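Mannan endo-1,4-beta-mannosidase (Bacillus subtilis, PDB 3CBW) catalyses the random endo-hydrolysis of beta-1,4-mannosidic linkages in mannan, galactomannan and glucomannan, and takes part in glucomannan degradation. Local coordinates at residues Tyr224-Asn229 with Val246-Tyr251; Trp81-Asn86 with Phe120-Phe125; Lys154-Leu159 with Arg215-Leu220; Thr66-Ala71 with Leu322-Trp327. The protein carries 3 engineered substitutions. One frame throughout, in Å; residues are numbered along the deposited sequence. Where two conformers were deposited one is given.

How the contacts relate
All four contacts belong to a single parallel beta/alpha barrel of glycoside hydrolase family 26. Contact 4 spans the longest stretch of chain: its segments enclose contacts 2, 3 and 1, which follow in that order. Contact 1, beyond the pairing of strands 220-224 and 245-252, and contact 2, in loops after strands 72-79 and 108-114, lie where strands run out, at the C-terminal end of the barrel where TIM-barrel active sites lie. Contacts 3 and 4 involve helix-to-strand connections at the other end. Contacts 1 and 3, 24 Å apart between centres, adjoin in sequence yet lie on opposite sides of the chain's centre, as do contacts 2 and 4, 39 Å apart.

Contact 1 (Tyr224-Asn229 with Val246-Tyr251); sequences YSPDAN and VGLDAY
Two first torsions shape the far end: CG of Asp227 lies anti to its backbone N (chi1 -162°), CG of Asn229 anti to its carbonyl carbon (chi1 -63°). The first places Asp227 OD2 2.9 Å from the backbone N of Asn229, closing an Asx turn. The second carries the Asn229 amide to the backbone at the far end of segment 246-251, where ND2 donates to Tyr251 O at 2.9 Å, nearly in the plane of both groups. Beyond strand 220-224, the parallel pairing of Tyr224 with Val246 is carried on by a single bridge between Asp227 and Asp249. Gly247 N donates to Tyr224 O at 2.9 Å and Asp249 N to Pro226 O at 3.0 Å; the reply, Ala228 N to Asp249 O at 2.9 Å, is almost straight (172°). Pro226 has no N-H to offer Gly247 O and sets CD against it at 3.1 Å, so the ladder loses a rung; the same CD lies over one Tyr224 ring face, offset toward its rim. Small Ala228 sets CB 4.0 Å from Ala250 CB, with Leu248 CD2 alongside. Water 1 extends the pairing, accepting from Tyr251 N and donating to Asp249 O and Asp227 OD2. On the catalytic side, Asp249 is held by Thr274 and a salt bridge to Arg172, and the hydroxyl of Tyr251, itself a probable substrate ligand, bonds Glu275, the probable nucleophile. Asp249 OD2 also lies close to the carboxylates of Glu275 and Glu176, the probable proton donor. Such crowding would tend to raise the proton affinity of these acids, an effect Arg172 probably moderates.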
loop_
_atom_site.group_PDB
_atom_site.type_symbol
_atom_site.label_atom_id
_atom_site.label_comp_id
_atom_site.label_asym_id
_atom_site.label_seq_id
_atom_site.Cartn_x
_atom_site.Cartn_y
_atom_site.Cartn_z
ATOM N N TYR A 224 -6.780 -1.173 0.801
ATOM C CA TYR A 224 -7.591 0.042 0.596
ATOM C C TYR A 224 -7.065 1.101 1.544
ATOM O O TYR A 224 -7.115 0.900 2.763
ATOM C CB TYR A 224 -9.043 -0.306 0.924
ATOM C CG TYR A 224 -9.988 0.867 1.084
ATOM C CD1 TYR A 224 -10.489 1.542 -0.037
ATOM C CD2 TYR A 224 -10.411 1.281 2.350
ATOM C CE1 TYR A 224 -11.359 2.612 0.096
ATOM C CE2 TYR A 224 -11.286 2.368 2.483
ATOM C CZ TYR A 224 -11.753 3.012 1.354
ATOM O OH TYR A 224 -12.619 4.071 1.464
ATOM N N SER A 225 -6.602 2.229 0.999
ATOM C CA SER A 225 -5.825 3.188 1.790
ATOM C C SER A 225 -6.225 4.654 1.584
ATOM O O SER A 225 -5.538 5.411 0.891
ATOM C CB SER A 225 -4.318 2.992 1.554
ATOM O OG SER A 225 -3.975 3.089 0.181
ATOM N N PRO A 226 -7.324 5.085 2.228
ATOM C CA PRO A 226 -7.634 6.509 2.250
ATOM C C PRO A 226 -6.580 7.330 2.995
ATOM O O PRO A 226 -5.788 6.795 3.794
ATOM C CB PRO A 226 -8.944 6.567 3.024
ATOM C CG PRO A 226 -9.048 5.265 3.762
ATOM C CD PRO A 226 -8.307 4.269 2.968
ATOM N N ASP A 227 -6.580 8.629 2.724
ATOM C CA ASP A 227 -5.750 9.573 3.451
ATOM C C ASP A 227 -6.378 9.917 4.805
ATOM O O ASP A 227 -7.575 10.205 4.889
ATOM C CB ASP A 227 -5.618 10.843 2.622
ATOM C CG ASP A 227 -4.472 11.688 3.061
ATOM O OD1 ASP A 227 -3.367 11.457 2.536
ATOM O OD2 ASP A 227 -4.672 12.561 3.934
ATOM N N ALA A 228 -5.547 9.963 5.847
ATOM C CA ALA A 228 -6.004 10.301 7.198
ATOM C C ALA A 228 -6.458 11.744 7.355
ATOM O O ALA A 228 -7.210 12.057 8.272
ATOM C CB ALA A 228 -4.913 10.009 8.206
ATOM N N ASN A 229 -5.985 12.623 6.478
ATOM C CA ASN A 229 -6.216 14.048 6.636
ATOM C C ASN A 229 -7.339 14.595 5.772
ATOM O O ASN A 229 -7.426 15.802 5.572
ATOM C CB ASN A 229 -4.907 14.826 6.399
ATOM C CG ASN A 229 -3.819 14.480 7.410
ATOM O OD1 ASN A 229 -4.101 14.001 8.510
ATOM N ND2 ASN A 229 -2.566 14.720 7.036
ATOM N N VAL A 246 -7.456 -2.811 5.268
ATOM C CA VAL A 246 -7.781 -1.385 5.220
ATOM C C VAL A 246 -6.691 -0.609 5.944
ATOM O O VAL A 246 -6.001 -1.151 6.819
ATOM C CB VAL A 246 -9.170 -1.072 5.837
ATOM C CG1 VAL A 246 -10.250 -1.763 5.030
ATOM C CG2 VAL A 246 -9.251 -1.494 7.331
ATOM N N GLY A 247 -6.519 0.660 5.609
ATOM C CA GLY A 247 -5.499 1.405 6.308
ATOM C C GLY A 247 -5.510 2.873 6.004
ATOM O O GLY A 247 -6.277 3.340 5.172
ATOM N N LEU A 248 -4.629 3.597 6.681
ATOM C CA LEU A 248 -4.498 5.036 6.505
ATOM C C LEU A 248 -3.129 5.418 6.010
ATOM O O LEU A 248 -2.120 4.955 6.550
ATOM C CB LEU A 248 -4.736 5.756 7.834
ATOM C CG LEU A 248 -6.164 5.679 8.368
ATOM C CD1 LEU A 248 -6.236 6.161 9.799
ATOM C CD2 LEU A 248 -7.130 6.488 7.498
ATOM N N ASP A 249 -3.112 6.276 4.995
ATOM C CA ASP A 249 -1.930 7.050 4.652
ATOM C C ASP A 249 -1.944 8.299 5.539
ATOM O O ASP A 249 -2.844 9.131 5.432
ATOM C CB ASP A 249 -1.954 7.448 3.181
ATOM C CG ASP A 249 -1.655 6.281 2.236
ATOM O OD1 ASP A 249 -1.707 5.109 2.658
ATOM O OD2 ASP A 249 -1.342 6.555 1.053
ATOM N N ALA A 250 -0.958 8.407 6.425
ATOM C CA ALA A 250 -0.969 9.391 7.515
ATOM C C ALA A 250 0.336 10.170 7.542
ATOM O O ALA A 250 1.388 9.614 7.859
ATOM C CB ALA A 250 -1.202 8.693 8.868
ATOM N N TYR A 251 0.254 11.443 7.181
ATOM C CA TYR A 251 1.386 12.354 7.312
ATOM C C TYR A 251 0.982 13.397 8.329
ATOM O O TYR A 251 -0.030 14.056 8.176
ATOM C CB TYR A 251 1.765 12.977 5.965
ATOM C CG TYR A 251 2.378 11.953 5.043
ATOM C CD1 TYR A 251 3.762 11.767 4.991
ATOM C CD2 TYR A 251 1.568 11.114 4.271
ATOM C CE1 TYR A 251 4.328 10.789 4.167
ATOM C CE2 TYR A 251 2.127 10.131 3.442
ATOM C CZ TYR A 251 3.503 9.979 3.399
ATOM O OH TYR A 251 4.078 9.022 2.601
HETATM O O HOH W 1 -2.302 12.111 5.982
#

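Contact 2 (Trp81-Asn86 with Phe120-Phe125); sequences WLETAN and FQSGHF
The two loops run roughly antiparallel (153° between their directions) without forming strands, and their CA atoms come closest at Trp81 and Gly123, 4.7 Å apart. Gly123 has positive phi and brings its bare CA to 3.1 Å from Leu82 O, a closeness that suits glycine. Beyond it, Ser122 and Gln121 bond the backbone N and O of Thr84. Ser122 OG accepts from Thr84 N at 2.9 Å. Gln121 leaves its backbone with CG anti to N (chi1 179°), then bends at chi2, so that NE2 donates to Thr84 O at 2.8 Å with the carbonyl oxygen in the amide plane. At the other end, an edge of the Trp81 indole meets the face of Phe125 in a T-shaped pair, the centroid of its six-membered ring 5.6 Å from that of Phe125; Trp81 CB adds a contact of 3.7 Å to Phe125 CE2. Two waters fill in the middle: water 2 donates to Trp81 O and Glu83 OE2 and accepts from His124 N, while water 3 joins Leu82 O and Thr84 OG1 to Gly123 N. Glu83 bends at chi2 to set OE2 3.0 Å from His124 CE1, its carboxylate nearly perpendicular to the ring. No hydrogen bond links this pair, since His124 ND1 donates within its own loop to Ser122 O. The nearby negative charge would nevertheless tend to favour a protonated imidazole. Together these bonds tie the loop after strand 108-114, whose Phe125 lies beside His114, a probable substrate ligand, to the loop after strand 72-79.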
loop_
_atom_site.group_PDB
_atom_site.type_symbol
_atom_site.label_atom_id
_atom_site.label_comp_id
_atom_site.label_asym_id
_atom_site.label_seq_id
_atom_site.Cartn_x
_atom_site.Cartn_y
_atom_site.Cartn_z
ATOM N N TRP A 81 4.041 11.103 -13.460
ATOM C CA TRP A 81 4.376 12.478 -13.864
ATOM C C TRP A 81 5.050 12.537 -15.237
ATOM O O TRP A 81 5.121 13.607 -15.838
ATOM C CB TRP A 81 5.288 13.144 -12.826
ATOM C CG TRP A 81 6.513 12.332 -12.519
ATOM C CD1 TRP A 81 7.733 12.399 -13.139
ATOM C CD2 TRP A 81 6.619 11.305 -11.529
ATOM N NE1 TRP A 81 8.595 11.474 -12.587
ATOM C CE2 TRP A 81 7.932 10.789 -11.600
ATOM C CE3 TRP A 81 5.727 10.769 -10.585
ATOM C CZ2 TRP A 81 8.380 9.771 -10.751
ATOM C CZ3 TRP A 81 6.178 9.753 -9.747
ATOM C CH2 TRP A 81 7.490 9.270 -9.840
ATOM N N LEU A 82 5.554 11.409 -15.730
ATOM C CA LEU A 82 6.336 11.418 -16.974
ATOM C C LEU A 82 5.451 11.646 -18.183
ATOM O O LEU A 82 4.378 11.059 -18.300
ATOM C CB LEU A 82 7.110 10.106 -17.145
ATOM C CG LEU A 82 8.221 9.775 -16.149
ATOM C CD1 LEU A 82 8.707 8.361 -16.397
ATOM C CD2 LEU A 82 9.381 10.753 -16.264
ATOM N N GLU A 83 5.908 12.512 -19.084
ATOM C CA GLU A 83 5.292 12.633 -20.396
ATOM C C GLU A 83 6.030 11.687 -21.322
ATOM O O GLU A 83 7.230 11.834 -21.547
ATOM C CB GLU A 83 5.389 14.067 -20.916
ATOM C CG GLU A 83 4.472 15.056 -20.196
ATOM C CD GLU A 83 3.004 14.859 -20.537
ATOM O OE1 GLU A 83 2.685 14.602 -21.718
ATOM O OE2 GLU A 83 2.167 14.969 -19.618
ATOM N N THR A 84 5.304 10.714 -21.854
ATOM C CA THR A 84 5.922 9.605 -22.571
ATOM C C THR A 84 5.201 9.375 -23.891
ATOM O O THR A 84 4.060 9.824 -24.073
ATOM C CB THR A 84 5.881 8.308 -21.720
ATOM O OG1 THR A 84 4.533 8.043 -21.320
ATOM C CG2 THR A 84 6.760 8.439 -20.477
ATOM N N ALA A 85 5.865 8.672 -24.807
ATOM C CA ALA A 85 5.301 8.375 -26.129
ATOM C C ALA A 85 4.029 7.532 -26.028
ATOM O O ALA A 85 3.033 7.794 -26.707
ATOM C CB ALA A 85 6.341 7.684 -27.019
ATOM N N ASN A 86 4.074 6.524 -25.159
ATOM C CA ASN A 86 2.924 5.687 -24.859
ATOM C C ASN A 86 2.696 5.782 -23.360
ATOM O O ASN A 86 3.658 5.795 -22.591
ATOM C CB ASN A 86 3.180 4.232 -25.279
ATOM C CG ASN A 86 3.331 4.075 -26.785
ATOM O OD1 ASN A 86 2.532 4.597 -27.556
ATOM N ND2 ASN A 86 4.359 3.342 -27.205
ATOM N N PHE A 120 -5.602 11.714 -20.420
ATOM C CA PHE A 120 -4.594 12.404 -21.218
ATOM C C PHE A 120 -3.741 11.403 -21.983
ATOM O O PHE A 120 -3.753 10.205 -21.692
ATOM C CB PHE A 120 -3.686 13.245 -20.311
ATOM C CG PHE A 120 -4.380 14.406 -19.671
ATOM C CD1 PHE A 120 -4.353 15.663 -20.274
ATOM C CD2 PHE A 120 -5.061 14.255 -18.466
ATOM C CE1 PHE A 120 -4.994 16.754 -19.682
ATOM C CE2 PHE A 120 -5.709 15.324 -17.865
ATOM C CZ PHE A 120 -5.677 16.585 -18.477
ATOM N N GLN A 121 -2.989 11.897 -22.959
ATOM C CA GLN A 121 -2.114 11.047 -23.746
ATOM C C GLN A 121 -1.090 10.321 -22.863
ATOM O O GLN A 121 -0.773 9.154 -23.094
ATOM C CB GLN A 121 -1.424 11.884 -24.830
ATOM C CG GLN A 121 -0.451 11.108 -25.705
ATOM C CD GLN A 121 0.928 10.965 -25.086
ATOM O OE1 GLN A 121 1.379 11.828 -24.325
ATOM N NE2 GLN A 121 1.608 9.868 -25.409
ATOM N N SER A 122 -0.551 11.037 -21.879
ATOM C CA SER A 122 0.343 10.452 -20.887
ATOM C C SER A 122 0.465 11.406 -19.709
ATOM O O SER A 122 -0.097 12.503 -19.736
ATOM C CB SER A 122 1.718 10.142 -21.492
ATOM O OG SER A 122 2.429 11.335 -21.770
ATOM N N GLY A 123 1.180 10.964 -18.675
ATOM C CA GLY A 123 1.469 11.797 -17.512
ATOM C C GLY A 123 0.224 12.316 -16.824
ATOM O O GLY A 123 -0.793 11.624 -16.738
ATOM N N HIS A 124 0.322 13.533 -16.298
ATOM C CA HIS A 124 -0.820 14.239 -15.703
ATOM C C HIS A 124 -1.441 13.538 -14.490
ATOM O O HIS A 124 -2.635 13.697 -14.232
ATOM C CB HIS A 124 -1.903 14.503 -16.759
ATOM C CG HIS A 124 -1.487 15.470 -17.822
ATOM N ND1 HIS A 124 -0.774 15.087 -18.937
ATOM C CD2 HIS A 124 -1.668 16.808 -17.931
ATOM C CE1 HIS A 124 -0.549 16.145 -19.698
ATOM N NE2 HIS A 124 -1.076 17.201 -19.107
ATOM N N PHE A 125 -0.627 12.815 -13.719
ATOM C CA PHE A 125 -1.149 12.011 -12.599
ATOM C C PHE A 125 -1.896 12.794 -11.521
ATOM O O PHE A 125 -2.746 12.231 -10.824
ATOM C CB PHE A 125 -0.059 11.108 -11.993
ATOM C CG PHE A 125 0.936 11.810 -11.099
ATOM C CD1 PHE A 125 1.367 11.179 -9.943
ATOM C CD2 PHE A 125 1.507 13.040 -11.430
ATOM C CE1 PHE A 125 2.306 11.768 -9.110
ATOM C CE2 PHE A 125 2.442 13.652 -10.577
ATOM C CZ PHE A 125 2.842 13.007 -9.427
HETATM O O HOH W 2 2.813 14.941 -16.506
HETATM O O HOH W 3 3.087 8.622 -18.785
#

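Contact 3 (Lys154-Leu159 with Arg215-Leu220); sequences KIADGL and RGLDHL
Charge, a weak hydrogen bond to a helix carbonyl, and leucine packing each contribute to this contact. In the salt bridge, Arg215 NH2 donates to Asp157 OD1 at 2.7 Å, lying on the anti lone pair of that oxygen and close to the guanidinium plane. Arg215 NH1 adds a weak bond to the same oxygen and another, also weak, to Ser153 O. The arginine chain bends at chi2 and chi3 to lay the guanidinium against helix 143-163, so that Ala156 CB sits 3.4 Å from Arg215 CZ, over the centre of one guanidinium face; a methyl group is small enough to let the flat cation lie so close. The second polar link is weak: His219 NE2 meets Leu159 O at 2.8 Å, but the hydrogen bond is far from straight (N-H...O 120°). The apolar set centres on Leu217 CD1, which rests 4.0 Å from Ala156 CB and 3.9 Å from Leu159 CB. Leu159 CD1 in turn touches Leu220 CD1 at 4.1 Å, the two branched chains crossing at about a right angle. Gly216, with positive phi, is where the chain leaves helix 194-214 and turns toward strand 220-224. The contact thus seats that connection against helix 143-163: Met211 of helix 194-214 packs on Ala156 and Leu217, while in strand 169-172 Val169 touches His219 and Leu220, and Phe171 touches Leu159.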
loop_
_atom_site.group_PDB
_atom_site.type_symbol
_atom_site.label_atom_id
_atom_site.label_comp_id
_atom_site.label_asym_id
_atom_site.label_seq_id
_atom_site.Cartn_x
_atom_site.Cartn_y
_atom_site.Cartn_z
ATOM N N LYS A 154 0.558 -3.967 -18.501
ATOM C CA LYS A 154 1.980 -3.959 -18.198
ATOM C C LYS A 154 2.232 -4.219 -16.707
ATOM O O LYS A 154 3.169 -4.921 -16.345
ATOM C CB LYS A 154 2.616 -2.643 -18.653
ATOM C CG LYS A 154 4.123 -2.692 -18.693
ATOM C CD LYS A 154 4.716 -1.427 -19.286
ATOM C CE LYS A 154 6.223 -1.502 -19.248
ATOM N NZ LYS A 154 6.833 -0.207 -19.687
ATOM N N ILE A 155 1.387 -3.647 -15.856
ATOM C CA ILE A 155 1.437 -3.897 -14.413
ATOM C C ILE A 155 1.256 -5.392 -14.136
ATOM O O ILE A 155 2.037 -5.995 -13.389
ATOM C CB ILE A 155 0.371 -3.054 -13.660
ATOM C CG1 ILE A 155 0.757 -1.570 -13.704
ATOM C CG2 ILE A 155 0.228 -3.534 -12.213
ATOM C CD1 ILE A 155 -0.413 -0.639 -13.478
ATOM N N ALA A 156 0.248 -5.991 -14.767
ATOM C CA ALA A 156 -0.025 -7.411 -14.570
ATOM C C ALA A 156 1.135 -8.276 -15.038
ATOM O O ALA A 156 1.461 -9.262 -14.390
ATOM C CB ALA A 156 -1.301 -7.817 -15.273
ATOM N N ASP A 157 1.781 -7.899 -16.145
ATOM C CA ASP A 157 2.961 -8.641 -16.613
ATOM C C ASP A 157 4.031 -8.633 -15.522
ATOM O O ASP A 157 4.683 -9.644 -15.265
ATOM C CB ASP A 157 3.540 -8.026 -17.891
ATOM C CG ASP A 157 2.650 -8.211 -19.119
ATOM O OD1 ASP A 157 1.659 -8.968 -19.091
ATOM O OD2 ASP A 157 2.979 -7.573 -20.148
ATOM N N GLY A 158 4.215 -7.485 -14.872
ATOM C CA GLY A 158 5.173 -7.392 -13.775
ATOM C C GLY A 158 4.751 -8.244 -12.592
ATOM O O GLY A 158 5.556 -8.979 -12.030
ATOM N N LEU A 159 3.486 -8.158 -12.215
ATOM C CA LEU A 159 3.003 -8.932 -11.066
ATOM C C LEU A 159 3.129 -10.443 -11.289
ATOM O O LEU A 159 3.439 -11.205 -10.358
ATOM C CB LEU A 159 1.576 -8.540 -10.680
ATOM C CG LEU A 159 1.420 -7.088 -10.210
ATOM C CD1 LEU A 159 -0.039 -6.745 -10.032
ATOM C CD2 LEU A 159 2.179 -6.828 -8.934
ATOM N N ARG A 215 -6.357 -11.670 -15.535
ATOM C CA ARG A 215 -4.944 -11.997 -15.471
ATOM C C ARG A 215 -4.594 -13.118 -14.498
ATOM O O ARG A 215 -3.440 -13.547 -14.430
ATOM C CB ARG A 215 -4.125 -10.731 -15.212
ATOM C CG ARG A 215 -4.284 -9.685 -16.332
ATOM C CD ARG A 215 -3.751 -10.192 -17.706
ATOM N NE ARG A 215 -2.370 -10.622 -17.533
ATOM C CZ ARG A 215 -1.293 -9.957 -17.950
ATOM N NH1 ARG A 215 -1.393 -8.852 -18.674
ATOM N NH2 ARG A 215 -0.096 -10.415 -17.646
ATOM N N GLY A 216 -5.581 -13.609 -13.753
ATOM C CA GLY A 216 -5.399 -14.775 -12.888
ATOM C C GLY A 216 -4.370 -14.605 -11.785
ATOM O O GLY A 216 -3.750 -15.573 -11.344
ATOM N N LEU A 217 -4.193 -13.376 -11.306
ATOM C CA LEU A 217 -3.137 -13.101 -10.329
ATOM C C LEU A 217 -3.560 -13.512 -8.918
ATOM O O LEU A 217 -4.416 -12.876 -8.308
ATOM C CB LEU A 217 -2.691 -11.640 -10.400
ATOM C CG LEU A 217 -2.087 -11.229 -11.750
ATOM C CD1 LEU A 217 -1.944 -9.730 -11.836
ATOM C CD2 LEU A 217 -0.735 -11.876 -12.039
ATOM N N ASP A 218 -2.952 -14.586 -8.416
ATOM C CA ASP A 218 -3.420 -15.288 -7.215
ATOM C C ASP A 218 -2.523 -15.087 -5.987
ATOM O O ASP A 218 -2.699 -15.767 -4.982
ATOM C CB ASP A 218 -3.615 -16.788 -7.534
ATOM C CG ASP A 218 -4.765 -17.042 -8.488
ATOM O OD1 ASP A 218 -5.715 -16.237 -8.509
ATOM O OD2 ASP A 218 -4.702 -18.066 -9.209
ATOM N N HIS A 219 -1.628 -14.108 -6.059
ATOM C CA HIS A 219 -0.659 -13.837 -5.002
ATOM C C HIS A 219 -0.860 -12.438 -4.412
ATOM O O HIS A 219 -0.004 -11.963 -3.676
ATOM C CB HIS A 219 0.758 -13.982 -5.559
ATOM C CG HIS A 219 1.088 -12.988 -6.630
ATOM N ND1 HIS A 219 0.190 -12.632 -7.619
ATOM C CD2 HIS A 219 2.202 -12.245 -6.841
ATOM C CE1 HIS A 219 0.749 -11.723 -8.403
ATOM N NE2 HIS A 219 1.970 -11.476 -7.956
ATOM N N LEU A 220 -1.978 -11.788 -4.729
ATOM C CA LEU A 220 -2.211 -10.407 -4.296
ATOM C C LEU A 220 -3.096 -10.317 -3.068
ATOM O O LEU A 220 -4.120 -10.999 -2.954
ATOM C CB LEU A 220 -2.855 -9.583 -5.418
ATOM C CG LEU A 220 -2.129 -9.569 -6.766
ATOM C CD1 LEU A 220 -2.859 -8.712 -7.779
ATOM C CD2 LEU A 220 -0.680 -9.088 -6.593
#

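Contact 4 (Thr66-Ala71 with Leu322-Trp327); sequences TGQSPA and LYHDSW
In this beta/alpha barrel, the loop from helix 57-66 into strand 72-79, with an ST turn at its start, packs against helix 319-324 at Tyr323 and His324. Tyr323 carries the first shell. Its CB lies 3.9 Å from Thr66 CB, its ring atom CD2 is 3.9 Å from Gln68 CB, and its hydroxyl reaches 3.5 Å from Pro70 CB. A flat side chain suits this place because it is long enough to reach Thr66, Gln68 and Pro70, every second residue of the loop, and Pro70 offers a rigid apolar surface to its tip. Beside it, His324 NE2 donates to Thr66 O at 2.7 Å; the oxygen stands somewhat out of the imidazole plane and the hydrogen bond is bent (132° at the hydrogen), yet the donor lies in the carbonyl plane. Farther out, Ile62 and Ser43 also touch Tyr323, placing it between helix 57-66 and strand 41-49, while Asn330 bonds the Tyr323 carbonyl. Gly67, with positive phi, turns the chain out of helix 57-66. The ST turn helps hold the bend: Thr66 OG1, hydrogen-bonded also to Ile62 O, accepts from Gln68 N at 3.0 Å.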
loop_
_atom_site.group_PDB
_atom_site.type_symbol
_atom_site.label_atom_id
_atom_site.label_comp_id
_atom_site.label_asym_id
_atom_site.label_seq_id
_atom_site.Cartn_x
_atom_site.Cartn_y
_atom_site.Cartn_z
ATOM N N THR A 66 19.844 1.103 12.855
ATOM C CA THR A 66 19.118 0.398 13.922
ATOM C C THR A 66 19.547 -1.051 14.135
ATOM O O THR A 66 19.160 -1.687 15.120
ATOM C CB THR A 66 17.586 0.361 13.639
ATOM O OG1 THR A 66 17.316 -0.543 12.551
ATOM C CG2 THR A 66 17.028 1.754 13.325
ATOM N N GLY A 67 20.302 -1.593 13.185
ATOM C CA GLY A 67 20.641 -3.011 13.209
ATOM C C GLY A 67 19.543 -3.938 12.706
ATOM O O GLY A 67 19.738 -5.139 12.655
ATOM N N GLN A 68 18.390 -3.379 12.342
ATOM C CA GLN A 68 17.247 -4.156 11.883
ATOM C C GLN A 68 16.823 -3.668 10.517
ATOM O O GLN A 68 17.114 -2.539 10.137
ATOM C CB GLN A 68 16.082 -3.987 12.855
ATOM C CG GLN A 68 16.365 -4.474 14.273
ATOM C CD GLN A 68 16.455 -5.978 14.363
ATOM O OE1 GLN A 68 15.636 -6.705 13.790
ATOM N NE2 GLN A 68 17.450 -6.460 15.089
ATOM N N SER A 69 16.103 -4.515 9.788
ATOM C CA SER A 69 15.570 -4.139 8.477
ATOM C C SER A 69 14.041 -4.141 8.501
ATOM O O SER A 69 13.445 -4.925 9.235
ATOM C CB SER A 69 16.049 -5.103 7.393
ATOM O OG SER A 69 17.461 -5.107 7.305
ATOM N N PRO A 70 13.402 -3.287 7.672
ATOM C CA PRO A 70 11.935 -3.287 7.655
ATOM C C PRO A 70 11.374 -4.634 7.208
ATOM O O PRO A 70 11.908 -5.263 6.282
ATOM C CB PRO A 70 11.584 -2.195 6.635
ATOM C CG PRO A 70 12.828 -1.989 5.814
ATOM C CD PRO A 70 13.976 -2.297 6.741
ATOM N N ALA A 71 10.319 -5.097 7.871
ATOM C CA ALA A 71 9.658 -6.326 7.440
ATOM C C ALA A 71 9.062 -6.202 6.034
ATOM O O ALA A 71 9.133 -7.148 5.240
ATOM C CB ALA A 71 8.604 -6.760 8.443
ATOM N N LEU A 322 11.746 2.868 17.646
ATOM C CA LEU A 322 10.737 2.297 16.746
ATOM C C LEU A 322 11.076 0.853 16.379
ATOM O O LEU A 322 10.239 -0.048 16.503
ATOM C CB LEU A 322 10.635 3.141 15.469
ATOM C CG LEU A 322 9.715 2.623 14.355
ATOM C CD1 LEU A 322 8.246 2.713 14.792
ATOM C CD2 LEU A 322 9.954 3.418 13.081
ATOM N N TYR A 323 12.310 0.628 15.946
ATOM C CA TYR A 323 12.709 -0.674 15.439
ATOM C C TYR A 323 12.968 -1.700 16.536
ATOM O O TYR A 323 12.853 -2.898 16.299
ATOM C CB TYR A 323 13.869 -0.537 14.440
ATOM C CG TYR A 323 13.351 -0.318 13.044
ATOM C CD1 TYR A 323 12.978 0.950 12.590
ATOM C CD2 TYR A 323 13.189 -1.403 12.186
ATOM C CE1 TYR A 323 12.466 1.121 11.310
ATOM C CE2 TYR A 323 12.678 -1.246 10.921
ATOM C CZ TYR A 323 12.316 0.016 10.482
ATOM O OH TYR A 323 11.815 0.148 9.209
ATOM N N HIS A 324 13.277 -1.227 17.745
ATOM C CA HIS A 324 13.560 -2.135 18.857
ATOM C C HIS A 324 12.400 -2.306 19.816
ATOM O O HIS A 324 12.506 -3.078 20.769
ATOM C CB HIS A 324 14.826 -1.705 19.605
ATOM C CG HIS A 324 16.063 -1.824 18.775
ATOM N ND1 HIS A 324 16.768 -3.002 18.660
ATOM C CD2 HIS A 324 16.698 -0.926 17.987
ATOM C CE1 HIS A 324 17.798 -2.817 17.854
ATOM N NE2 HIS A 324 17.783 -1.564 17.438
ATOM N N ASP A 325 11.294 -1.607 19.575
ATOM C CA ASP A 325 10.125 -1.754 20.431
ATOM C C ASP A 325 9.687 -3.214 20.437
ATOM O O ASP A 325 9.754 -3.886 19.408
ATOM C CB ASP A 325 8.980 -0.873 19.947
ATOM C CG ASP A 325 7.891 -0.738 20.984
ATOM O OD1 ASP A 325 7.060 -1.664 21.094
ATOM O OD2 ASP A 325 7.889 0.270 21.737
ATOM N N SER A 326 9.237 -3.710 21.586
ATOM C CA SER A 326 8.805 -5.108 21.685
ATOM C C SER A 326 7.668 -5.435 20.705
ATOM O O SER A 326 7.514 -6.576 20.296
ATOM C CB SER A 326 8.394 -5.467 23.108
ATOM O OG SER A 326 7.277 -4.712 23.495
ATOM N N TRP A 327 6.875 -4.434 20.336
ATOM C CA TRP A 327 5.782 -4.649 19.385
ATOM C C TRP A 327 6.219 -4.789 17.936
ATOM O O TRP A 327 5.475 -5.354 17.132
ATOM C CB TRP A 327 4.777 -3.515 19.481
ATOM C CG TRP A 327 3.815 -3.620 20.626
ATOM C CD1 TRP A 327 4.086 -4.011 21.910
ATOM C CD2 TRP A 327 2.422 -3.308 20.585
ATOM N NE1 TRP A 327 2.935 -3.966 22.664
ATOM C CE2 TRP A 327 1.902 -3.529 21.878
ATOM C CE3 TRP A 327 1.561 -2.853 19.577
ATOM C CZ2 TRP A 327 0.549 -3.325 22.189
ATOM C CZ3 TRP A 327 0.220 -2.652 19.884
ATOM C CH2 TRP A 327 -0.271 -2.880 21.185
#